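Local coordinates for topoisomerase I-like protein (Leishmania donovani, PDB 2B9S) that relaxes supercoiled DNA as the large subunit of a heterodimeric type IB topoisomerase, probably by cutting and resealing one strand, at residues 301-304 and 305-309; 353-356 and 357-360; 281-284 and 285-289; 365-368 and 369-373. One frame throughout, in Å; residues are numbered along the deposited sequence.

Interaction 1. Residues 301-304 and 305-309. With nucleotides of chain C.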
loop_
_atom_site.group_PDB
_atom_site.type_symbol
_atom_site.label_atom_id
_atom_site.label_comp_id
_atom_site.label_asym_id
_atom_site.label_seq_id
_atom_site.Cartn_x
_atom_site.Cartn_y
_atom_site.Cartn_z
ATOM N N ASP D 301 5.346 -6.415 -14.243
ATOM C CA ASP D 301 4.943 -5.572 -15.367
ATOM C C ASP D 301 3.476 -5.152 -15.157
ATOM O O ASP D 301 2.550 -5.932 -15.368
ATOM C CB ASP D 301 5.166 -6.376 -16.658
ATOM C CG ASP D 301 4.645 -5.688 -17.899
ATOM O OD1 ASP D 301 4.210 -4.510 -17.834
ATOM O OD2 ASP D 301 4.699 -6.351 -18.964
ATOM N N THR D 302 3.276 -3.940 -14.648
ATOM C CA THR D 302 1.928 -3.432 -14.424
ATOM C C THR D 302 1.894 -2.001 -14.889
ATOM O O THR D 302 2.934 -1.359 -15.021
ATOM C CB THR D 302 1.414 -3.545 -12.948
ATOM O OG1 THR D 302 2.159 -2.669 -12.088
ATOM C CG2 THR D 302 1.432 -4.977 -12.448
ATOM N N VAL D 303 0.699 -1.522 -15.179
ATOM C CA VAL D 303 0.555 -0.224 -15.819
ATOM C C VAL D 303 -0.548 0.587 -15.170
ATOM O O VAL D 303 -1.412 0.050 -14.474
ATOM C CB VAL D 303 0.298 -0.370 -17.358
ATOM C CG1 VAL D 303 1.459 -1.146 -18.027
ATOM C CG2 VAL D 303 -1.044 -1.065 -17.625
ATOM N N GLY D 304 -0.482 1.890 -15.376
ATOM C CA GLY D 304 -1.617 2.774 -15.133
ATOM C C GLY D 304 -1.734 3.643 -16.367
ATOM O O GLY D 304 -1.226 3.296 -17.429
ATOM N N CYS D 305 -2.367 4.795 -16.222
ATOM C CA CYS D 305 -2.737 5.602 -17.378
ATOM C C CYS D 305 -1.579 5.900 -18.367
ATOM O O CYS D 305 -1.613 5.455 -19.509
ATOM C CB CYS D 305 -3.430 6.884 -16.914
ATOM S SG CYS D 305 -4.083 7.782 -18.292
ATOM N N CYS D 306 -0.559 6.619 -17.902
ATOM C CA CYS D 306 0.539 7.082 -18.739
ATOM C C CYS D 306 1.399 5.954 -19.318
ATOM O O CYS D 306 2.155 6.187 -20.272
ATOM C CB CYS D 306 1.419 8.089 -17.981
ATOM S SG CYS D 306 0.569 9.631 -17.434
ATOM N N SER D 307 1.278 4.744 -18.769
ATOM C CA SER D 307 2.074 3.603 -19.246
ATOM C C SER D 307 1.271 2.520 -20.020
ATOM O O SER D 307 1.793 1.442 -20.335
ATOM C CB SER D 307 2.897 3.003 -18.091
ATOM O OG SER D 307 2.066 2.572 -17.039
ATOM N N LEU D 308 0.005 2.798 -20.331
ATOM C CA LEU D 308 -0.778 1.865 -21.156
ATOM C C LEU D 308 -0.085 1.627 -22.498
ATOM O O LEU D 308 0.457 2.540 -23.095
ATOM C CB LEU D 308 -2.210 2.346 -21.379
ATOM C CG LEU D 308 -3.109 2.505 -20.150
ATOM C CD1 LEU D 308 -4.297 3.412 -20.486
ATOM C CD2 LEU D 308 -3.555 1.140 -19.559
ATOM N N ARG D 309 -0.093 0.372 -22.935
ATOM C CA ARG D 309 0.519 -0.031 -24.195
ATOM C C ARG D 309 -0.596 -0.410 -25.184
ATOM O O ARG D 309 -1.749 -0.642 -24.787
ATOM C CB ARG D 309 1.485 -1.204 -23.977
ATOM C CG ARG D 309 2.680 -0.884 -23.050
ATOM C CD ARG D 309 3.698 -2.005 -23.029
ATOM N NE ARG D 309 3.201 -3.179 -22.319
ATOM C CZ ARG D 309 3.415 -3.441 -21.024
ATOM N NH1 ARG D 309 4.117 -2.605 -20.267
ATOM N NH2 ARG D 309 2.903 -4.537 -20.482
ATOM P P DG C 15 2.592 -1.888 -8.623
ATOM O OP1 DG C 15 1.841 -2.976 -9.249
ATOM O OP2 DG C 15 4.036 -1.732 -8.871
ATOM O "O5'" DG C 15 1.791 -0.516 -8.934
ATOM C "C5'" DG C 15 2.364 0.762 -8.752
ATOM C "C4'" DG C 15 1.616 1.645 -7.762
ATOM O "O4'" DG C 15 2.075 1.405 -6.398
ATOM C "C3'" DG C 15 1.932 3.109 -7.991
ATOM O "O3'" DG C 15 1.068 3.597 -9.009
ATOM C "C2'" DG C 15 1.647 3.730 -6.641
ATOM C "C1'" DG C 15 2.084 2.642 -5.689
ATOM N N9 DG C 15 3.355 2.750 -4.945
ATOM C C8 DG C 15 4.448 1.916 -5.058
ATOM N N7 DG C 15 5.430 2.222 -4.256
ATOM C C5 DG C 15 4.923 3.286 -3.528
ATOM C C6 DG C 15 5.516 4.034 -2.493
ATOM O O6 DG C 15 6.613 3.871 -1.997
ATOM N N1 DG C 15 4.728 5.085 -2.045
ATOM C C2 DG C 15 3.476 5.361 -2.533
ATOM N N2 DG C 15 2.852 6.389 -1.966
ATOM N N3 DG C 15 2.882 4.677 -3.494
ATOM C C4 DG C 15 3.658 3.640 -3.944
HETATM O O HOH W 1 3.626 1.369 -15.196
#
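Gly304 and Val303 meet Ser307 where the loop between helix 272-287 and strand 313-315 folds back on itself. Two bonds run between Gly304 and Ser307 in opposite senses: Gly304 N donates to Ser307 OG over 3.1 Å, and Ser307 N donates to Gly304 O over 3.2 Å. Gly304, with no side chain, easily takes its extended backbone (psi -158°), at the edge of the beta region. Serine suits its place because its short hydroxyl, set between its own backbone N and carbonyl carbon (chi1 59°), can turn back to the chain just before it. A water extends this link, lying 2.7 Å from Ser307 OG and donating to Thr302 O.

Val303 turns its side chain into the fold of the loop. Its CG2 lies 3.9 Å from Leu308 CD2, the two side chains crossing at about a right angle, while CG1 rests near Arg309 NH1. The long chain of Arg309, bent at chi3, comes round to Asp301 from the opposite direction. Its NH1 and NH2 both bond end-on to one oxygen, with NH2 3.0 Å from Asp301 OD1 on the syn side. That oxygen lies in the guanidinium plane, although the carboxylate itself is turned 51° from it. Glu311 holds NE of the same arginine in a second salt bridge.

Thr302 faces the other way, and its OG1 donates to OP1 of DG15 of chain C over 2.9 Å; Lys295 also bonds this hydroxyl. With two carboxylates on Arg309, its positive charge is probably largely balanced within the protein, whereas Thr302 meets the DNA backbone through a neutral hydroxyl.

Interaction 2. Residues 353-356 and 357-360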
loop_
_atom_site.group_PDB
_atom_site.type_symbol
_atom_site.label_atom_id
_atom_site.label_comp_id
_atom_site.label_asym_id
_atom_site.label_seq_id
_atom_site.Cartn_x
_atom_site.Cartn_y
_atom_site.Cartn_z
ATOM N N ARG D 353 -0.098 2.262 -36.432
ATOM C CA ARG D 353 0.841 1.327 -37.050
ATOM C C ARG D 353 1.820 0.718 -36.029
ATOM O O ARG D 353 2.867 0.194 -36.392
ATOM C CB ARG D 353 1.563 1.991 -38.267
ATOM N N LYS D 354 1.435 0.782 -34.754
ATOM C CA LYS D 354 2.299 0.426 -33.637
ATOM C C LYS D 354 2.169 -1.050 -33.269
ATOM O O LYS D 354 1.089 -1.622 -33.352
ATOM C CB LYS D 354 1.962 1.304 -32.426
ATOM C CG LYS D 354 2.346 2.723 -32.611
ATOM C CD LYS D 354 2.343 3.462 -31.312
ATOM C CE LYS D 354 2.841 4.914 -31.477
ATOM N NZ LYS D 354 2.337 5.646 -30.282
ATOM N N SER D 355 3.272 -1.667 -32.867
ATOM C CA SER D 355 3.207 -3.041 -32.398
ATOM C C SER D 355 2.608 -3.110 -30.964
ATOM O O SER D 355 2.534 -2.081 -30.265
ATOM C CB SER D 355 4.572 -3.728 -32.539
ATOM O OG SER D 355 5.586 -2.974 -31.924
ATOM N N PRO D 356 2.120 -4.296 -30.549
ATOM C CA PRO D 356 1.389 -4.408 -29.250
ATOM C C PRO D 356 2.160 -3.941 -27.995
ATOM O O PRO D 356 1.559 -3.357 -27.085
ATOM C CB PRO D 356 1.045 -5.902 -29.163
ATOM C CG PRO D 356 1.042 -6.375 -30.639
ATOM C CD PRO D 356 2.190 -5.596 -31.250
ATOM N N GLY D 357 3.474 -4.164 -27.969
ATOM C CA GLY D 357 4.291 -3.750 -26.844
ATOM C C GLY D 357 4.720 -2.293 -26.768
ATOM O O GLY D 357 5.494 -1.933 -25.892
ATOM N N MET D 358 4.246 -1.444 -27.675
ATOM C CA MET D 358 4.624 -0.031 -27.671
ATOM C C MET D 358 3.647 0.792 -26.824
ATOM O O MET D 358 2.463 0.414 -26.699
ATOM C CB MET D 358 4.684 0.501 -29.106
ATOM C CG MET D 358 5.948 0.058 -29.901
ATOM S SD MET D 358 5.948 0.521 -31.672
ATOM C CE MET D 358 6.009 2.305 -31.599
ATOM N N ASP D 359 4.140 1.891 -26.231
ATOM C CA ASP D 359 3.310 2.805 -25.431
ATOM C C ASP D 359 2.339 3.585 -26.304
ATOM O O ASP D 359 2.734 4.118 -27.339
ATOM C CB ASP D 359 4.141 3.891 -24.716
ATOM C CG ASP D 359 5.061 3.357 -23.632
ATOM O OD1 ASP D 359 4.980 2.170 -23.257
ATOM O OD2 ASP D 359 5.886 4.175 -23.154
ATOM N N ILE D 360 1.108 3.716 -25.811
ATOM C CA ILE D 360 0.082 4.596 -26.379
ATOM C C ILE D 360 0.416 6.074 -26.175
ATOM O O ILE D 360 0.327 6.876 -27.116
ATOM C CB ILE D 360 -1.291 4.334 -25.724
ATOM C CG1 ILE D 360 -1.741 2.902 -25.980
ATOM C CG2 ILE D 360 -2.332 5.344 -26.237
ATOM C CD1 ILE D 360 -2.912 2.472 -25.132
#
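Ser355 O accepts from Met358 N over 3.2 Å, a fairly straight bond (163°) that closes a type I beta turn from Ser355 to Met358. Pro356 and Gly357 occupy the two corners. Proline suits the first, since its ring already holds phi near the value a type I turn needs, and Gly357 takes ordinary type I angles (phi -80°) that do not depend on its lacking a side chain.

Met358 then folds back over the residues that lead into the turn. Its chain bends at chi3 (66°), which carries CE across the aliphatic part of Lys354, 3.8 Å from Lys354 CG, so that the two long side chains cross at about a right angle. The sulfur lies over the start of the turn, where Ser355 N makes a weak bond to Met358 SD.

Lys354 is extended beyond CG, a shape that lets its methylenes pack on the methionine while its amino group reaches past it. Phe350 O, at the end of helix 341-351, accepts a hydrogen bond from this group, and Asp362 is a more distant, weak ionic partner. Between the residues that flank the turn, Lys354 NZ makes a weak hydrogen bond of 3.3 Å to Asp359 O.

Interaction 3. Residues 281-284 and 285-289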
loop_
_atom_site.group_PDB
_atom_site.type_symbol
_atom_site.label_atom_id
_atom_site.label_comp_id
_atom_site.label_asym_id
_atom_site.label_seq_id
_atom_site.Cartn_x
_atom_site.Cartn_y
_atom_site.Cartn_z
ATOM N N MET D 281 -5.735 12.744 -19.200
ATOM C CA MET D 281 -6.535 13.379 -18.157
ATOM C C MET D 281 -8.041 13.091 -18.277
ATOM O O MET D 281 -8.741 13.012 -17.277
ATOM C CB MET D 281 -6.145 14.853 -17.899
ATOM C CG MET D 281 -6.239 15.813 -19.023
ATOM S SD MET D 281 -5.229 17.287 -18.680
ATOM C CE MET D 281 -6.421 18.338 -17.844
ATOM N N TYR D 282 -8.512 12.846 -19.494
ATOM C CA TYR D 282 -9.852 12.325 -19.721
ATOM C C TYR D 282 -10.078 10.949 -19.067
ATOM O O TYR D 282 -11.134 10.715 -18.454
ATOM C CB TYR D 282 -10.117 12.243 -21.225
ATOM C CG TYR D 282 -11.398 11.534 -21.606
ATOM C CD1 TYR D 282 -12.632 12.196 -21.559
ATOM C CD2 TYR D 282 -11.377 10.206 -22.036
ATOM C CE1 TYR D 282 -13.813 11.547 -21.913
ATOM C CE2 TYR D 282 -12.546 9.545 -22.389
ATOM C CZ TYR D 282 -13.769 10.225 -22.333
ATOM O OH TYR D 282 -14.938 9.575 -22.692
ATOM N N PHE D 283 -9.108 10.034 -19.236
ATOM C CA PHE D 283 -9.152 8.717 -18.599
ATOM C C PHE D 283 -9.099 8.790 -17.080
ATOM O O PHE D 283 -9.853 8.102 -16.417
ATOM C CB PHE D 283 -8.022 7.796 -19.081
ATOM C CG PHE D 283 -8.208 7.263 -20.476
ATOM C CD1 PHE D 283 -9.438 7.350 -21.128
ATOM C CD2 PHE D 283 -7.154 6.641 -21.125
ATOM C CE1 PHE D 283 -9.606 6.868 -22.419
ATOM C CE2 PHE D 283 -7.310 6.133 -22.405
ATOM C CZ PHE D 283 -8.550 6.251 -23.056
ATOM N N ILE D 284 -8.185 9.595 -16.547
ATOM C CA ILE D 284 -7.996 9.759 -15.100
ATOM C C ILE D 284 -9.243 10.382 -14.448
ATOM O O ILE D 284 -9.688 9.942 -13.372
ATOM C CB ILE D 284 -6.723 10.595 -14.793
ATOM C CG1 ILE D 284 -5.461 9.813 -15.196
ATOM C CG2 ILE D 284 -6.676 11.027 -13.336
ATOM C CD1 ILE D 284 -4.176 10.622 -15.178
ATOM N N ASP D 285 -9.806 11.386 -15.120
ATOM C CA ASP D 285 -11.063 12.005 -14.709
ATOM C C ASP D 285 -12.250 11.038 -14.767
ATOM O O ASP D 285 -12.888 10.788 -13.738
ATOM C CB ASP D 285 -11.344 13.253 -15.556
ATOM C CG ASP D 285 -12.715 13.879 -15.276
ATOM O OD1 ASP D 285 -13.382 13.521 -14.283
ATOM O OD2 ASP D 285 -13.120 14.745 -16.069
ATOM N N ARG D 286 -12.540 10.490 -15.953
ATOM C CA ARG D 286 -13.809 9.774 -16.155
ATOM C C ARG D 286 -13.792 8.347 -15.636
ATOM O O ARG D 286 -14.822 7.842 -15.187
ATOM C CB ARG D 286 -14.273 9.798 -17.631
ATOM C CG ARG D 286 -14.429 11.171 -18.291
ATOM C CD ARG D 286 -14.904 12.289 -17.352
ATOM N NE ARG D 286 -16.273 12.143 -16.851
ATOM C CZ ARG D 286 -17.236 13.062 -16.972
ATOM N NH1 ARG D 286 -17.014 14.225 -17.587
ATOM N NH2 ARG D 286 -18.437 12.818 -16.469
ATOM N N LEU D 287 -12.618 7.715 -15.693
ATOM C CA LEU D 287 -12.444 6.309 -15.313
ATOM C C LEU D 287 -11.667 6.087 -14.012
ATOM O O LEU D 287 -11.502 4.938 -13.591
ATOM C CB LEU D 287 -11.737 5.533 -16.441
ATOM C CG LEU D 287 -12.380 5.399 -17.819
ATOM C CD1 LEU D 287 -11.495 4.540 -18.664
ATOM C CD2 LEU D 287 -13.777 4.800 -17.698
ATOM N N ALA D 288 -11.186 7.172 -13.407
ATOM C CA ALA D 288 -10.347 7.159 -12.190
ATOM C C ALA D 288 -9.135 6.206 -12.243
ATOM O O ALA D 288 -8.861 5.501 -11.277
ATOM C CB ALA D 288 -11.209 6.930 -10.898
ATOM N N LEU D 289 -8.418 6.180 -13.369
ATOM C CA LEU D 289 -7.174 5.396 -13.454
ATOM C C LEU D 289 -6.066 6.029 -12.606
ATOM O O LEU D 289 -6.000 7.267 -12.444
ATOM C CB LEU D 289 -6.676 5.263 -14.913
ATOM C CG LEU D 289 -7.603 4.702 -16.008
ATOM C CD1 LEU D 289 -6.808 4.353 -17.301
ATOM C CD2 LEU D 289 -8.432 3.514 -15.546
#
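Met281 O, Tyr282 O and Phe283 O each accept from the backbone N four residues on, Asp285, Arg286 and Leu287, in the last turns of helix 272-287, all at 2.9 Å, before Ala288 departs from helical geometry with positive phi (50°). There the small alanine brings its CA within 3.1 Å of Ile284 O, a CA-H...O contact. The side chain of Ala288 lies about 9 Å from the bound vanadate, and Ala288 O takes a weak hydrogen bond from Arg386 of the vanadate pocket.

Arg286 lies across Tyr282. Its CG sits over a face of the ring, 4.1 Å from the Tyr282 ring centroid, a CH-pi contact that arginine can make while bends at chi2 and chi3 take its charged end elsewhere. The ring reaches this place because Tyr282 CG is anti to the backbone N (chi1 172°). Phe283 meets two branched leucines that fill in round it: Leu287 CD1 approaches its ring obliquely, and Leu289 CD1 lies 4.1 Å from Phe283 CB.

Asp285 is buried, and its OD2 takes a salt bridge from Arg260 and a hydrogen bond with the Tyr263 hydroxyl. Both partners belong to helix 236-266, which also packs on Met281 and Tyr282. Ile284 leans on Phe385 of helix 384-400, while Phe283 makes an edge-to-face contact with Phe323 of strand 320-326 and both leucines reach Tyr333 of strand 332-338.

Interaction 4. Residues 365-368 and 369-373. With nucleotides of chain C.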
loop_
_atom_site.group_PDB
_atom_site.type_symbol
_atom_site.label_atom_id
_atom_site.label_comp_id
_atom_site.label_asym_id
_atom_site.label_seq_id
_atom_site.Cartn_x
_atom_site.Cartn_y
_atom_site.Cartn_z
ATOM N N ASN D 365 4.576 11.782 -19.893
ATOM C CA ASN D 365 4.909 11.138 -18.610
ATOM C C ASN D 365 4.142 11.755 -17.423
ATOM O O ASN D 365 3.553 12.816 -17.575
ATOM C CB ASN D 365 6.441 11.076 -18.371
ATOM C CG ASN D 365 7.057 12.433 -18.137
ATOM O OD1 ASN D 365 6.529 13.253 -17.369
ATOM N ND2 ASN D 365 8.189 12.685 -18.791
ATOM N N PRO D 366 4.095 11.063 -16.260
ATOM C CA PRO D 366 3.335 11.589 -15.108
ATOM C C PRO D 366 3.757 12.986 -14.632
ATOM O O PRO D 366 2.909 13.772 -14.232
ATOM C CB PRO D 366 3.572 10.521 -14.031
ATOM C CG PRO D 366 3.781 9.244 -14.837
ATOM C CD PRO D 366 4.665 9.730 -15.950
ATOM N N THR D 367 5.050 13.286 -14.698
ATOM C CA THR D 367 5.594 14.609 -14.356
ATOM C C THR D 367 4.958 15.756 -15.160
ATOM O O THR D 367 4.604 16.787 -14.603
ATOM C CB THR D 367 7.129 14.609 -14.527
ATOM O OG1 THR D 367 7.716 14.007 -13.376
ATOM C CG2 THR D 367 7.681 16.004 -14.662
ATOM N N GLN D 368 4.838 15.563 -16.470
ATOM C CA GLN D 368 4.251 16.564 -17.361
ATOM C C GLN D 368 2.780 16.737 -17.061
ATOM O O GLN D 368 2.289 17.857 -17.005
ATOM C CB GLN D 368 4.429 16.155 -18.813
ATOM C CG GLN D 368 5.881 15.937 -19.213
ATOM C CD GLN D 368 5.994 15.438 -20.628
ATOM O OE1 GLN D 368 5.501 14.366 -20.966
ATOM N NE2 GLN D 368 6.639 16.219 -21.468
ATOM N N LEU D 369 2.088 15.616 -16.849
ATOM C CA LEU D 369 0.678 15.635 -16.494
ATOM C C LEU D 369 0.405 16.346 -15.156
ATOM O O LEU D 369 -0.501 17.178 -15.072
ATOM C CB LEU D 369 0.103 14.219 -16.511
ATOM C CG LEU D 369 -1.425 14.136 -16.476
ATOM C CD1 LEU D 369 -1.932 13.241 -17.585
ATOM C CD2 LEU D 369 -1.884 13.640 -15.147
ATOM N N ASN D 370 1.191 16.039 -14.128
ATOM C CA ASN D 370 0.984 16.659 -12.833
ATOM C C ASN D 370 1.396 18.125 -12.784
ATOM O O ASN D 370 0.823 18.891 -12.011
ATOM C CB ASN D 370 1.650 15.863 -11.704
ATOM C CG ASN D 370 0.883 14.606 -11.341
ATOM O OD1 ASN D 370 -0.347 14.603 -11.319
ATOM N ND2 ASN D 370 1.604 13.540 -11.029
ATOM N N ASP D 371 2.387 18.510 -13.592
ATOM C CA ASP D 371 2.763 19.920 -13.726
ATOM C C ASP D 371 1.654 20.735 -14.399
ATOM O O ASP D 371 1.289 21.811 -13.912
ATOM C CB ASP D 371 4.109 20.077 -14.442
ATOM C CG ASP D 371 5.297 19.711 -13.544
ATOM O OD1 ASP D 371 5.085 19.513 -12.334
ATOM O OD2 ASP D 371 6.443 19.623 -14.028
ATOM N N HIS D 372 1.088 20.204 -15.479
ATOM C CA HIS D 372 -0.046 20.858 -16.120
ATOM C C HIS D 372 -1.221 21.087 -15.155
ATOM O O HIS D 372 -1.825 22.157 -15.160
ATOM C CB HIS D 372 -0.510 20.089 -17.357
ATOM C CG HIS D 372 -1.606 20.774 -18.116
ATOM N ND1 HIS D 372 -1.472 22.047 -18.632
ATOM C CD2 HIS D 372 -2.851 20.359 -18.459
ATOM C CE1 HIS D 372 -2.589 22.385 -19.258
ATOM N NE2 HIS D 372 -3.441 21.379 -19.164
ATOM N N LEU D 373 -1.524 20.082 -14.335
ATOM C CA LEU D 373 -2.605 20.138 -13.345
ATOM C C LEU D 373 -2.443 21.239 -12.281
ATOM O O LEU D 373 -3.429 21.800 -11.828
ATOM C CB LEU D 373 -2.795 18.766 -12.672
ATOM C CG LEU D 373 -3.437 17.617 -13.452
ATOM C CD1 LEU D 373 -3.468 16.325 -12.611
ATOM C CD2 LEU D 373 -4.858 17.966 -13.978
ATOM P P DC C 17 0.130 11.338 -8.303
ATOM O OP1 DC C 17 -1.116 12.055 -7.935
ATOM O OP2 DC C 17 0.455 11.164 -9.715
ATOM O "O5'" DC C 17 1.300 12.141 -7.617
ATOM C "C5'" DC C 17 1.270 12.556 -6.262
ATOM C "C4'" DC C 17 2.654 13.092 -5.980
ATOM O "O4'" DC C 17 3.576 11.981 -5.855
ATOM C "C3'" DC C 17 3.243 13.981 -7.079
ATOM O "O3'" DC C 17 3.775 15.116 -6.440
ATOM C "C2'" DC C 17 4.404 13.173 -7.635
ATOM C "C1'" DC C 17 4.832 12.406 -6.384
ATOM N N1 DC C 17 5.720 11.222 -6.638
ATOM C C2 DC C 17 6.695 10.895 -5.696
ATOM O O2 DC C 17 6.802 11.607 -4.667
ATOM N N3 DC C 17 7.500 9.817 -5.929
ATOM C C4 DC C 17 7.360 9.094 -7.048
ATOM N N4 DC C 17 8.205 8.074 -7.212
ATOM C C5 DC C 17 6.382 9.400 -8.039
ATOM C C6 DC C 17 5.582 10.455 -7.791
#
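Thr367 and Asp371, one turn apart on helix 366-373, lie side by side and point the same way, with Thr367 CG2 3.9 Å from Asp371 OD2. The contact is methyl against carboxylate, because Thr367 CG2 is anti to its backbone N and so lies beside its carbonyl carbon, on the side toward the aspartate. Beneath them Asp371 N donates to Thr367 O over 3.0 Å.

At the start of the helix, Asn365 and Gln368 answer each other in a capping box. Asn365, the N-cap, offers its OD1 to Gln368 N at 3.0 Å, and Asn365 N donates to Gln368 OE1 at 2.9 Å, in the plane of that amide and on a lone pair. Asparagine has the short acceptor that an N-cap needs, and glutamine has just the length to reach back. Pro366 fits the first turn, where N-H groups have no carbonyl of an earlier turn to bond, so that the hydrogen its nitrogen lacks costs nothing; its carbonyl accepts from Asn370 N over 2.8 Å.

Asn370 turns toward the DNA, where ND2 donates to OP2 of DC17 of chain C over 2.9 Å and at 163°. Its other amide atom, OD1, accepts from Ala382 N, so the two ends of the amide are held at once and its rotation is fixed for the phosphate. A neutral amide can bind both partners in this way.

Thr367 also packs on a thymine base of the bound DNA. Leu369 turns instead into the protein, against Ala280 and Ile284 of helix 272-287, while His372 touches Arg277 of that helix and meets Phe376 edge-to-face.

How the interactions relate
The four contacts follow one another along the chain, none nested or crossing, all in the catalytic core. Interaction 3 comes first, at the end of helix 272-287. Interaction 1 folds the next loop back, packing Cys305 SG on Phe283 CB and Ile284 CG1. After strands 313-315, 320-326 and 332-338 and helix 341-351, the turn of interaction 2 brings Ile360 N to Leu308 O at 3.0 Å, a probable hydrogen bond joining two loops. Interaction 4 starts the next helix: Pro366 N lies near Cys306 SG, and His372 CD2 lies 3.9 Å from Met281 SD of interaction 3. Interactions 1 and 4 touch the DNA, whereas interaction 2 stays at the surface.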